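PDB 5MLD: BRAMP domain protein from Streptomyces davawensis, which replaces the C-8 methyl group of riboflavin-5'-phosphate with an amino group taken from glutamate, yielding 8-demethyl-8-aminoriboflavin-5'-phosphate, a step in the biosynthesis of the antibiotic roseoflavin. Local coordinates for residues N9-R14 and V41-D46; I87-T92 and L129-N134. One frame throughout, in Å; residues are numbered along the deposited sequence.

Contact 1: residues N9-R14 and V41-D46. With 8DP (8-demethyl-8-aminoriboflavin-5'-phosphate), chain I.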
ATOM      1  N   ASN A   9      13.055 -17.353  -6.632  1.00 14.02           N
ATOM      2  CA  ASN A   9      12.471 -17.674  -5.337  1.00 17.10           C
ATOM      3  C   ASN A   9      13.177 -16.822  -4.290  1.00 17.32           C
ATOM      4  O   ASN A   9      14.372 -17.010  -4.031  1.00 15.20           O
ATOM      5  CB  ASN A   9      12.620 -19.161  -5.017  1.00 15.18           C
ATOM      6  CG  ASN A   9      11.899 -19.533  -3.755  1.00 17.71           C
ATOM      7  OD1 ASN A   9      11.631 -18.669  -2.924  1.00 16.63           O
ATOM      8  ND2 ASN A   9      11.570 -20.809  -3.604  1.00 16.95           N
ATOM      9  N   THR A  10      12.441 -15.895  -3.673  1.00 14.01           N
ATOM     10  CA  THR A  10      13.060 -14.964  -2.735  1.00 15.99           C
ATOM     11  C   THR A  10      12.808 -15.350  -1.276  1.00 14.95           C
ATOM     12  O   THR A  10      12.867 -14.487  -0.391  1.00 16.16           O
ATOM     13  CB  THR A  10      12.589 -13.535  -3.031  1.00 13.26           C
ATOM     14  OG1 THR A  10      11.166 -13.472  -2.973  1.00 14.15           O
ATOM     15  CG2 THR A  10      13.001 -13.140  -4.473  1.00 17.44           C
ATOM     16  N   THR A  11      12.556 -16.634  -1.014  1.00 14.78           N
ATOM     17  CA  THR A  11      12.471 -17.130   0.354  1.00 17.15           C
ATOM     18  C   THR A  11      13.749 -16.821   1.132  1.00 17.73           C
ATOM     19  O   THR A  11      14.842 -16.714   0.568  1.00 13.49           O
ATOM     20  CB  THR A  11      12.234 -18.647   0.355  1.00 19.98           C
ATOM     21  OG1 THR A  11      12.155 -19.113   1.704  1.00 14.92           O
ATOM     22  CG2 THR A  11      13.383 -19.377  -0.350  1.00 15.95           C
ATOM     23  N   LEU A  12      13.606 -16.707   2.449  1.00 16.74           N
ATOM     24  CA  LEU A  12      14.733 -16.422   3.324  1.00 15.11           C
ATOM     25  C   LEU A  12      15.454 -17.666   3.823  1.00 17.72           C
ATOM     26  O   LEU A  12      16.471 -17.531   4.514  1.00 18.67           O
ATOM     27  CB  LEU A  12      14.264 -15.599   4.528  1.00 15.86           C
ATOM     28  CG  LEU A  12      13.746 -14.226   4.113  1.00 18.56           C
ATOM     29  CD1 LEU A  12      13.245 -13.476   5.341  1.00 23.76           C
ATOM     30  CD2 LEU A  12      14.826 -13.431   3.394  1.00 21.61           C
ATOM     31  N   ARG A  13      14.974 -18.859   3.495  1.00 17.45           N
ATOM     32  CA  ARG A  13      15.624 -20.083   3.946  1.00 18.67           C
ATOM     33  C   ARG A  13      16.509 -20.644   2.834  1.00 21.69           C
ATOM     34  O   ARG A  13      16.073 -20.778   1.690  1.00 18.07           O
ATOM     35  CB  ARG A  13      14.589 -21.108   4.414  1.00 16.91           C
ATOM     36  CG  ARG A  13      13.727 -21.729   3.319  1.00 19.43           C
ATOM     37  CD  ARG A  13      12.460 -22.341   3.899  1.00 22.95           C
ATOM     38  NE  ARG A  13      11.485 -21.309   4.210  1.00 22.61           N
ATOM     39  CZ  ARG A  13      11.184 -20.873   5.429  1.00 23.79           C
ATOM     40  NH1 ARG A  13      11.780 -21.383   6.505  1.00 22.26           N
ATOM     41  NH2 ARG A  13      10.278 -19.906   5.563  1.00 20.88           N
ATOM     42  N   ARG A  14      17.754 -20.960   3.187  1.00 16.82           N
ATOM     43  CA  ARG A  14      18.747 -21.451   2.238  1.00 16.61           C
ATOM     44  C   ARG A  14      18.408 -22.862   1.757  1.00 17.79           C
ATOM     45  O   ARG A  14      17.918 -23.692   2.524  1.00 19.46           O
ATOM     46  CB  ARG A  14      20.125 -21.436   2.918  1.00 21.52           C
ATOM     47  CG  ARG A  14      21.292 -22.039   2.118  1.00 26.75           C
ATOM     48  CD  ARG A  14      22.659 -21.764   2.817  1.00 20.99           C
ATOM     49  NE  ARG A  14      23.003 -20.340   2.835  1.00 23.80           N
ATOM     50  CZ  ARG A  14      23.649 -19.723   1.850  1.00 28.79           C
ATOM     51  NH1 ARG A  14      24.024 -20.408   0.776  1.00 28.50           N
ATOM     52  NH2 ARG A  14      23.916 -18.425   1.927  1.00 28.12           N
ATOM     53  N   VAL A  41      15.248 -21.500 -12.356  1.00 15.25           N
ATOM     54  CA  VAL A  41      14.856 -21.077 -11.013  1.00 17.38           C
ATOM     55  C   VAL A  41      16.129 -20.757 -10.248  1.00 17.85           C
ATOM     56  O   VAL A  41      17.060 -21.570 -10.215  1.00 18.44           O
ATOM     57  CB  VAL A  41      14.042 -22.159 -10.275  1.00 16.91           C
ATOM     58  CG1 VAL A  41      13.634 -21.655  -8.873  1.00 16.41           C
ATOM     59  CG2 VAL A  41      12.824 -22.586 -11.061  1.00 17.11           C
ATOM     60  N   VAL A  42      16.174 -19.582  -9.630  1.00 18.01           N
ATOM     61  CA  VAL A  42      17.288 -19.179  -8.778  1.00 16.62           C
ATOM     62  C   VAL A  42      16.718 -18.862  -7.408  1.00 18.41           C
ATOM     63  O   VAL A  42      15.737 -18.118  -7.307  1.00 15.46           O
ATOM     64  CB  VAL A  42      18.028 -17.962  -9.359  1.00 18.11           C
ATOM     65  CG1 VAL A  42      18.985 -17.381  -8.343  1.00 18.92           C
ATOM     66  CG2 VAL A  42      18.781 -18.374 -10.627  1.00 20.59           C
ATOM     67  N   ARG A  43      17.293 -19.455  -6.359  1.00 15.01           N
ATOM     68  CA  ARG A  43      16.892 -19.095  -4.995  1.00 16.20           C
ATOM     69  C   ARG A  43      17.914 -18.084  -4.510  1.00 16.58           C
ATOM     70  O   ARG A  43      19.053 -18.442  -4.206  1.00 17.46           O
ATOM     71  CB  ARG A  43      16.815 -20.293  -4.053  1.00 16.18           C
ATOM     72  CG  ARG A  43      16.303 -19.834  -2.699  1.00 15.71           C
ATOM     73  CD  ARG A  43      16.214 -20.995  -1.683  1.00 15.78           C
ATOM     74  NE  ARG A  43      15.307 -22.061  -2.118  1.00 14.69           N
ATOM     75  CZ  ARG A  43      14.865 -23.026  -1.318  1.00 20.78           C
ATOM     76  NH1 ARG A  43      15.228 -23.034  -0.048  1.00 17.12           N
ATOM     77  NH2 ARG A  43      14.046 -23.973  -1.772  1.00 17.77           N
ATOM     78  N   VAL A  44      17.512 -16.809  -4.483  1.00 16.28           N
ATOM     79  CA  VAL A  44      18.488 -15.734  -4.417  1.00 16.53           C
ATOM     80  C   VAL A  44      19.234 -15.737  -3.086  1.00 16.46           C
ATOM     81  O   VAL A  44      20.408 -15.355  -3.038  1.00 18.69           O
ATOM     82  CB  VAL A  44      17.806 -14.374  -4.689  1.00 21.94           C
ATOM     83  CG1 VAL A  44      17.113 -14.389  -6.050  1.00 19.34           C
ATOM     84  CG2 VAL A  44      16.794 -14.061  -3.618  1.00 19.76           C
ATOM     85  N   ILE A  45      18.595 -16.197  -2.004  1.00 17.09           N
ATOM     86  CA  ILE A  45      19.248 -16.205  -0.696  1.00 19.52           C
ATOM     87  C   ILE A  45      20.419 -17.183  -0.657  1.00 20.60           C
ATOM     88  O   ILE A  45      21.286 -17.075   0.224  1.00 19.74           O
ATOM     89  CB  ILE A  45      18.225 -16.515   0.423  1.00 17.81           C
ATOM     90  CG1 ILE A  45      18.753 -16.084   1.793  1.00 18.44           C
ATOM     91  CG2 ILE A  45      17.846 -17.997   0.471  1.00 15.23           C
ATOM     92  CD1 ILE A  45      18.763 -14.607   1.999  1.00 19.74           C
ATOM     93  N   ASP A  46      20.480 -18.141  -1.585  1.00 15.43           N
ATOM     94  CA  ASP A  46      21.626 -19.044  -1.622  1.00 18.53           C
ATOM     95  C   ASP A  46      22.891 -18.345  -2.066  1.00 20.47           C
ATOM     96  O   ASP A  46      23.980 -18.908  -1.916  1.00 22.00           O
ATOM     97  CB  ASP A  46      21.406 -20.199  -2.596  1.00 13.99           C
ATOM     98  CG  ASP A  46      20.308 -21.146  -2.158  1.00 20.08           C
ATOM     99  OD1 ASP A  46      19.911 -21.120  -0.973  1.00 20.35           O
ATOM    100  OD2 ASP A  46      19.838 -21.912  -3.020  1.00 20.25           O
TER
HETATM  101  C4  8DP I 301       4.769 -16.198   5.260  1.00 24.32           C
HETATM  102  C5  8DP I 301       4.060 -15.954   6.598  1.00 16.85           C
HETATM  103  C8  8DP I 301       7.390 -14.258   8.648  1.00 18.28           C
HETATM  104  N3  8DP I 301       4.387 -11.711   7.309  1.00 17.75           N
HETATM  105  C2  8DP I 301       5.523 -18.390   4.124  1.00 31.54           C
HETATM  106  N2  8DP I 301       8.465 -15.087   9.132  1.00 20.46           N
HETATM  107  N1  8DP I 301       4.167 -14.461   6.879  1.00 18.08           N
HETATM  108  C6  8DP I 301       5.255 -13.951   7.509  1.00 17.90           C
HETATM  109  O6  8DP I 301       6.007 -17.970   6.380  1.00 29.79           O
HETATM  110  N4  8DP I 301       2.104 -14.109   5.808  1.00 16.45           N
HETATM  111  C12 8DP I 301       5.351 -12.562   7.745  1.00 17.72           C
HETATM  112  C13 8DP I 301       3.196 -13.618   6.445  1.00 18.15           C
HETATM  113  C14 8DP I 301       3.312 -12.237   6.657  1.00 17.66           C
HETATM  114  C15 8DP I 301       2.279 -11.415   6.188  1.00 17.03           C
HETATM  115  C16 8DP I 301       1.157 -13.298   5.384  1.00 15.40           C
HETATM  116  C1  8DP I 301       6.869 -19.074   3.863  1.00 19.02           C
HETATM  117  C3  8DP I 301       5.827 -17.309   5.163  1.00 32.91           C
HETATM  118  C7  8DP I 301       6.273 -14.814   7.990  1.00 17.69           C
HETATM  119  C9  8DP I 301       7.467 -12.852   8.865  1.00 17.77           C
HETATM  120  O1  8DP I 301       8.882 -19.984   0.669  1.00 16.05           O
HETATM  121  P1  8DP I 301       8.688 -19.791   2.189  1.00 17.23           P
HETATM  122  O2  8DP I 301       8.670 -21.194   2.890  1.00 17.43           O
HETATM  123  O3  8DP I 301       9.773 -18.907   2.790  1.00 14.90           O
HETATM  124  O4  8DP I 301       7.239 -19.120   2.432  1.00 18.76           O
HETATM  125  O5  8DP I 301       5.025 -17.920   2.922  1.00 23.59           O
HETATM  126  O7  8DP I 301       4.531 -15.527   4.238  1.00 16.96           O
HETATM  127  C10 8DP I 301       8.655 -12.239   9.576  1.00 22.89           C
HETATM  128  C11 8DP I 301       6.467 -12.031   8.411  1.00 18.12           C
HETATM  129  O8  8DP I 301       2.333 -10.032   6.353  1.00 18.70           O
HETATM  130  N5  8DP I 301       1.232 -11.965   5.561  1.00 14.61           N
HETATM  131  O9  8DP I 301       0.013 -13.786   4.704  1.00 16.45           O
HETATM  132  O   HOH W   1      15.792 -16.679  -1.797  1.00 16.93           O
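Asn9 and Arg43 form a parallel beta bridge where two strands end: Asn9 N donates to Val42 O (2.9 Å) and Val44 N to Asn9 O (3.2 Å). Beyond it the two segments are joined by a water that donates to Asn9 O and Thr11 O and accepts from Ile45 N. Two arginines add side-chain bonds. Arg43 NH1 donates to Arg13 O (3.0 Å), standing above the carbonyl plane, and Thr11 CG2 covers one face of the Arg43 guanidinium and touches Arg43 CD at 3.5 Å. Arg14 NH1 donates to Asp46 O (3.1 Å), while its NH2 makes a salt bridge to Glu52 of the second subunit. Ile45 packs CG2 against Thr11 O (3.3 Å). Residues 10-14 belong to the phosphate-binding loop of the flavodoxin-like fold. Thr11 OG1, set anti to its backbone N (chi1 180°), donates to 8DP O3 (2.6 Å), and Arg13 NH2 donates to the same oxygen, which lies in the guanidinium plane. Arg13, important for positioning the donor glutamate, also pairs through NH1 with Asp58 of the second subunit. The loop leads from strand 4-9 to helix 20-34; Ile25 of that helix touches Asn9, and helix 98-107 packs on Thr10, Leu12 and Val44.

Contact 2: residues I87-T92 and L129-N134. With 8DP (8-demethyl-8-aminoriboflavin-5'-phosphate), chain I.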
ATOM      1  N   ILE A  87       9.040 -12.888 -10.224  1.00 17.32           N
ATOM      2  CA  ILE A  87       9.421 -12.848  -8.815  1.00 20.72           C
ATOM      3  C   ILE A  87       8.489 -13.790  -8.063  1.00 17.01           C
ATOM      4  O   ILE A  87       7.263 -13.673  -8.156  1.00 20.61           O
ATOM      5  CB  ILE A  87       9.344 -11.426  -8.242  1.00 18.47           C
ATOM      6  CG1 ILE A  87      10.227 -10.439  -9.026  1.00 17.58           C
ATOM      7  CG2 ILE A  87       9.699 -11.459  -6.744  1.00 20.52           C
ATOM      8  CD1 ILE A  87      11.700 -10.711  -8.934  1.00 25.18           C
ATOM      9  N   ALA A  88       9.062 -14.737  -7.339  1.00 12.93           N
ATOM     10  CA  ALA A  88       8.266 -15.708  -6.594  1.00 15.39           C
ATOM     11  C   ALA A  88       8.588 -15.465  -5.127  1.00 15.01           C
ATOM     12  O   ALA A  88       9.606 -15.948  -4.622  1.00 16.94           O
ATOM     13  CB  ALA A  88       8.570 -17.139  -7.022  1.00 15.65           C
ATOM     14  N   THR A  89       7.721 -14.725  -4.449  1.00 16.71           N
ATOM     15  CA  THR A  89       8.116 -14.248  -3.141  1.00 15.18           C
ATOM     16  C   THR A  89       7.139 -14.697  -2.064  1.00 18.91           C
ATOM     17  O   THR A  89       5.917 -14.640  -2.252  1.00 20.06           O
ATOM     18  CB  THR A  89       8.237 -12.708  -3.126  1.00 18.51           C
ATOM     19  OG1 THR A  89       8.709 -12.288  -1.840  1.00 16.07           O
ATOM     20  CG2 THR A  89       6.897 -12.016  -3.451  1.00 16.94           C
ATOM     21  N   PRO A  90       7.647 -15.157  -0.926  1.00 15.86           N
ATOM     22  CA  PRO A  90       6.816 -15.174   0.276  1.00 17.32           C
ATOM     23  C   PRO A  90       6.454 -13.743   0.637  1.00 17.77           C
ATOM     24  O   PRO A  90       7.088 -12.782   0.189  1.00 18.41           O
ATOM     25  CB  PRO A  90       7.726 -15.803   1.342  1.00 17.39           C
ATOM     26  CG  PRO A  90       8.928 -16.305   0.634  1.00 18.57           C
ATOM     27  CD  PRO A  90       9.041 -15.545  -0.653  1.00 15.18           C
ATOM     28  N   ILE A  91       5.443 -13.601   1.490  1.00 16.28           N
ATOM     29  CA  ILE A  91       5.037 -12.292   2.000  1.00 17.62           C
ATOM     30  C   ILE A  91       5.594 -12.114   3.405  1.00 16.60           C
ATOM     31  O   ILE A  91       5.386 -12.977   4.265  1.00 18.26           O
ATOM     32  CB  ILE A  91       3.511 -12.153   2.004  1.00 16.73           C
ATOM     33  CG1 ILE A  91       3.005 -12.261   0.556  1.00 14.97           C
ATOM     34  CG2 ILE A  91       3.098 -10.831   2.718  1.00 16.59           C
ATOM     35  CD1 ILE A  91       1.496 -12.447   0.400  1.00 18.39           C
ATOM     36  N   THR A  92       6.292 -10.997   3.650  1.00 13.91           N
ATOM     37  CA  THR A  92       6.668 -10.650   5.024  1.00 16.66           C
ATOM     38  C   THR A  92       6.319  -9.194   5.274  1.00 14.92           C
ATOM     39  O   THR A  92       6.682  -8.326   4.475  1.00 17.09           O
ATOM     40  CB  THR A  92       8.163 -10.894   5.348  1.00 18.77           C
ATOM     41  OG1 THR A  92       9.022 -10.053   4.557  1.00 17.28           O
ATOM     42  CG2 THR A  92       8.545 -12.359   5.177  1.00 17.85           C
ATOM     43  N   LEU A 129       4.295 -12.681 -11.362  1.00 15.64           N
ATOM     44  CA  LEU A 129       4.487 -12.722  -9.924  1.00 17.87           C
ATOM     45  C   LEU A 129       3.865 -13.999  -9.382  1.00 16.45           C
ATOM     46  O   LEU A 129       2.741 -14.342  -9.759  1.00 18.84           O
ATOM     47  CB  LEU A 129       3.847 -11.489  -9.304  1.00 24.93           C
ATOM     48  CG  LEU A 129       4.225 -11.051  -7.912  1.00 25.92           C
ATOM     49  CD1 LEU A 129       5.730 -10.790  -7.834  1.00 27.83           C
ATOM     50  CD2 LEU A 129       3.459  -9.788  -7.677  1.00 20.72           C
ATOM     51  N   LEU A 130       4.605 -14.709  -8.528  1.00 14.57           N
ATOM     52  CA  LEU A 130       4.070 -15.787  -7.703  1.00 16.45           C
ATOM     53  C   LEU A 130       4.250 -15.397  -6.240  1.00 17.00           C
ATOM     54  O   LEU A 130       5.339 -14.970  -5.846  1.00 19.82           O
ATOM     55  CB  LEU A 130       4.781 -17.113  -7.984  1.00 18.40           C
ATOM     56  CG  LEU A 130       4.686 -17.655  -9.419  1.00 13.89           C
ATOM     57  CD1 LEU A 130       5.571 -18.859  -9.564  1.00 16.24           C
ATOM     58  CD2 LEU A 130       3.229 -18.009  -9.807  1.00 16.53           C
ATOM     59  N   MET A 131       3.192 -15.521  -5.432  1.00 18.64           N
ATOM     60  CA  MET A 131       3.289 -15.096  -4.037  1.00 17.13           C
ATOM     61  C   MET A 131       2.679 -16.141  -3.116  1.00 16.77           C
ATOM     62  O   MET A 131       1.709 -16.821  -3.472  1.00 16.77           O
ATOM     63  CB  MET A 131       2.597 -13.746  -3.796  1.00 16.88           C
ATOM     64  CG  MET A 131       3.269 -12.556  -4.443  1.00 22.11           C
ATOM     65  SD  MET A 131       2.165 -11.143  -4.408  1.00 20.00           S
ATOM     66  CE  MET A 131       0.894 -11.606  -5.569  1.00 20.00           C
ATOM     67  N   CYS A 132       3.234 -16.245  -1.911  1.00 16.91           N
ATOM     68  CA  CYS A 132       2.718 -17.175  -0.909  1.00 14.19           C
ATOM     69  C   CYS A 132       2.706 -16.461   0.434  1.00 15.86           C
ATOM     70  O   CYS A 132       3.741 -15.961   0.865  1.00 17.56           O
ATOM     71  CB  CYS A 132       3.587 -18.434  -0.825  1.00 20.75           C
ATOM     72  SG  CYS A 132       2.688 -19.724  -0.034  1.00 27.19           S
ATOM     73  N   GLY A 133       1.542 -16.389   1.083  1.00 15.89           N
ATOM     74  CA  GLY A 133       1.464 -15.868   2.430  1.00 14.24           C
ATOM     75  C   GLY A 133       0.613 -16.795   3.277  1.00 17.98           C
ATOM     76  O   GLY A 133      -0.127 -17.629   2.756  1.00 18.31           O
ATOM     77  N   ASN A 134       0.705 -16.630   4.596  1.00 15.60           N
ATOM     78  CA  ASN A 134      -0.184 -17.446   5.420  1.00 15.31           C
ATOM     79  C   ASN A 134      -1.622 -16.943   5.406  1.00 15.53           C
ATOM     80  O   ASN A 134      -2.550 -17.744   5.619  1.00 16.02           O
ATOM     81  CB  ASN A 134       0.330 -17.511   6.870  1.00 13.81           C
ATOM     82  CG  ASN A 134       1.538 -18.418   7.012  1.00 19.93           C
ATOM     83  OD1 ASN A 134       1.997 -19.023   6.031  1.00 19.58           O
ATOM     84  ND2 ASN A 134       2.067 -18.519   8.229  1.00 18.88           N
TER
HETATM   85  C4  8DP I 301       4.769 -16.198   5.260  1.00 24.32           C
HETATM   86  C5  8DP I 301       4.060 -15.954   6.598  1.00 16.85           C
HETATM   87  C8  8DP I 301       7.390 -14.258   8.648  1.00 18.28           C
HETATM   88  N3  8DP I 301       4.387 -11.711   7.309  1.00 17.75           N
HETATM   89  C2  8DP I 301       5.523 -18.390   4.124  1.00 31.54           C
HETATM   90  N2  8DP I 301       8.465 -15.087   9.132  1.00 20.46           N
HETATM   91  N1  8DP I 301       4.167 -14.461   6.879  1.00 18.08           N
HETATM   92  C6  8DP I 301       5.255 -13.951   7.509  1.00 17.90           C
HETATM   93  O6  8DP I 301       6.007 -17.970   6.380  1.00 29.79           O
HETATM   94  N4  8DP I 301       2.104 -14.109   5.808  1.00 16.45           N
HETATM   95  C12 8DP I 301       5.351 -12.562   7.745  1.00 17.72           C
HETATM   96  C13 8DP I 301       3.196 -13.618   6.445  1.00 18.15           C
HETATM   97  C14 8DP I 301       3.312 -12.237   6.657  1.00 17.66           C
HETATM   98  C15 8DP I 301       2.279 -11.415   6.188  1.00 17.03           C
HETATM   99  C16 8DP I 301       1.157 -13.298   5.384  1.00 15.40           C
HETATM  100  C1  8DP I 301       6.869 -19.074   3.863  1.00 19.02           C
HETATM  101  C3  8DP I 301       5.827 -17.309   5.163  1.00 32.91           C
HETATM  102  C7  8DP I 301       6.273 -14.814   7.990  1.00 17.69           C
HETATM  103  C9  8DP I 301       7.467 -12.852   8.865  1.00 17.77           C
HETATM  104  O1  8DP I 301       8.882 -19.984   0.669  1.00 16.05           O
HETATM  105  P1  8DP I 301       8.688 -19.791   2.189  1.00 17.23           P
HETATM  106  O2  8DP I 301       8.670 -21.194   2.890  1.00 17.43           O
HETATM  107  O3  8DP I 301       9.773 -18.907   2.790  1.00 14.90           O
HETATM  108  O4  8DP I 301       7.239 -19.120   2.432  1.00 18.76           O
HETATM  109  O5  8DP I 301       5.025 -17.920   2.922  1.00 23.59           O
HETATM  110  O7  8DP I 301       4.531 -15.527   4.238  1.00 16.96           O
HETATM  111  C10 8DP I 301       8.655 -12.239   9.576  1.00 22.89           C
HETATM  112  C11 8DP I 301       6.467 -12.031   8.411  1.00 18.12           C
HETATM  113  O8  8DP I 301       2.333 -10.032   6.353  1.00 18.70           O
HETATM  114  N5  8DP I 301       1.232 -11.965   5.561  1.00 14.61           N
HETATM  115  O9  8DP I 301       0.013 -13.786   4.704  1.00 16.45           O
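The parallel pairing of strands 84-92 and 125-132, at the C-terminal ends that carry the flavin, brings Ile87 to Ile91 alongside Leu129 to Gly133. Four backbone bonds join them: Leu130 N to Ile87 O, Thr89 N to Leu130 O (2.8 Å), Cys132 N to Thr89 O and Ile91 N to Cys132 O. The first is nearly straight at hydrogen (166°), the last more bent (137°). CA-H groups of Ala88 and Pro90 add contacts to the carbonyl oxygens of Leu130 and Cys132.

On one face, Leu129 CD1 touches Ile87 CB (3.7 Å), and Thr89 CG2 lies beside Met131 CG (3.8 Å), the two side chains pointing the same way. Helix 138-152 packs on Leu129 and Met131. On the other face, CB of Ala88 meets CB of Leu130 (3.9 Å), and helix 20-34 touches Ala88, Pro90 and Cys132. Helices on both faces of parallel strands make the three-layer alpha/beta/alpha sandwich of the flavodoxin-like fold.

Thr89 OG1, anti to its backbone N (chi1 -176°), donates to an in-plane lone pair of Pro90 O (2.6 Å). At the C-terminal end of the pairing the two segments border 8DP: Pro90 CG lies 3.5 Å from its phosphate oxygen O3, and Ile91 CG2 approaches the pyrimidine end of the flavin at N5 and C15. Thr92 CB packs on ring carbon C11 (3.7 Å). From residues 129-134, Asn134 CG packs against ribityl carbon C5 (3.6 Å), and Tyr240 of the third subunit packs on Asn134.

Both contacts are buried and reach the same sheet through parallel strand pairs, contact 2 the nearer to the centre of the chain. Strand 4-9 lies between strands 38-43 and 84-92, so the two contacts are adjacent: Thr10 N probably hydrogen-bonds to Ala88 O, and Thr11 CA packs on Pro90 CG at 3.6 Å. Helix 20-34 packs against both. Contact 2 is regular strand pairing with apolar side chains on its faces, whereas contact 1 has a single beta bridge and continues through water and arginine bonds, with salt bridges to a second subunit. They share one 8DP: residues 9-14 bind its phosphate by hydrogen bonds, while 87-92 and 129-134 line its phosphate, ribityl chain and flavin rings.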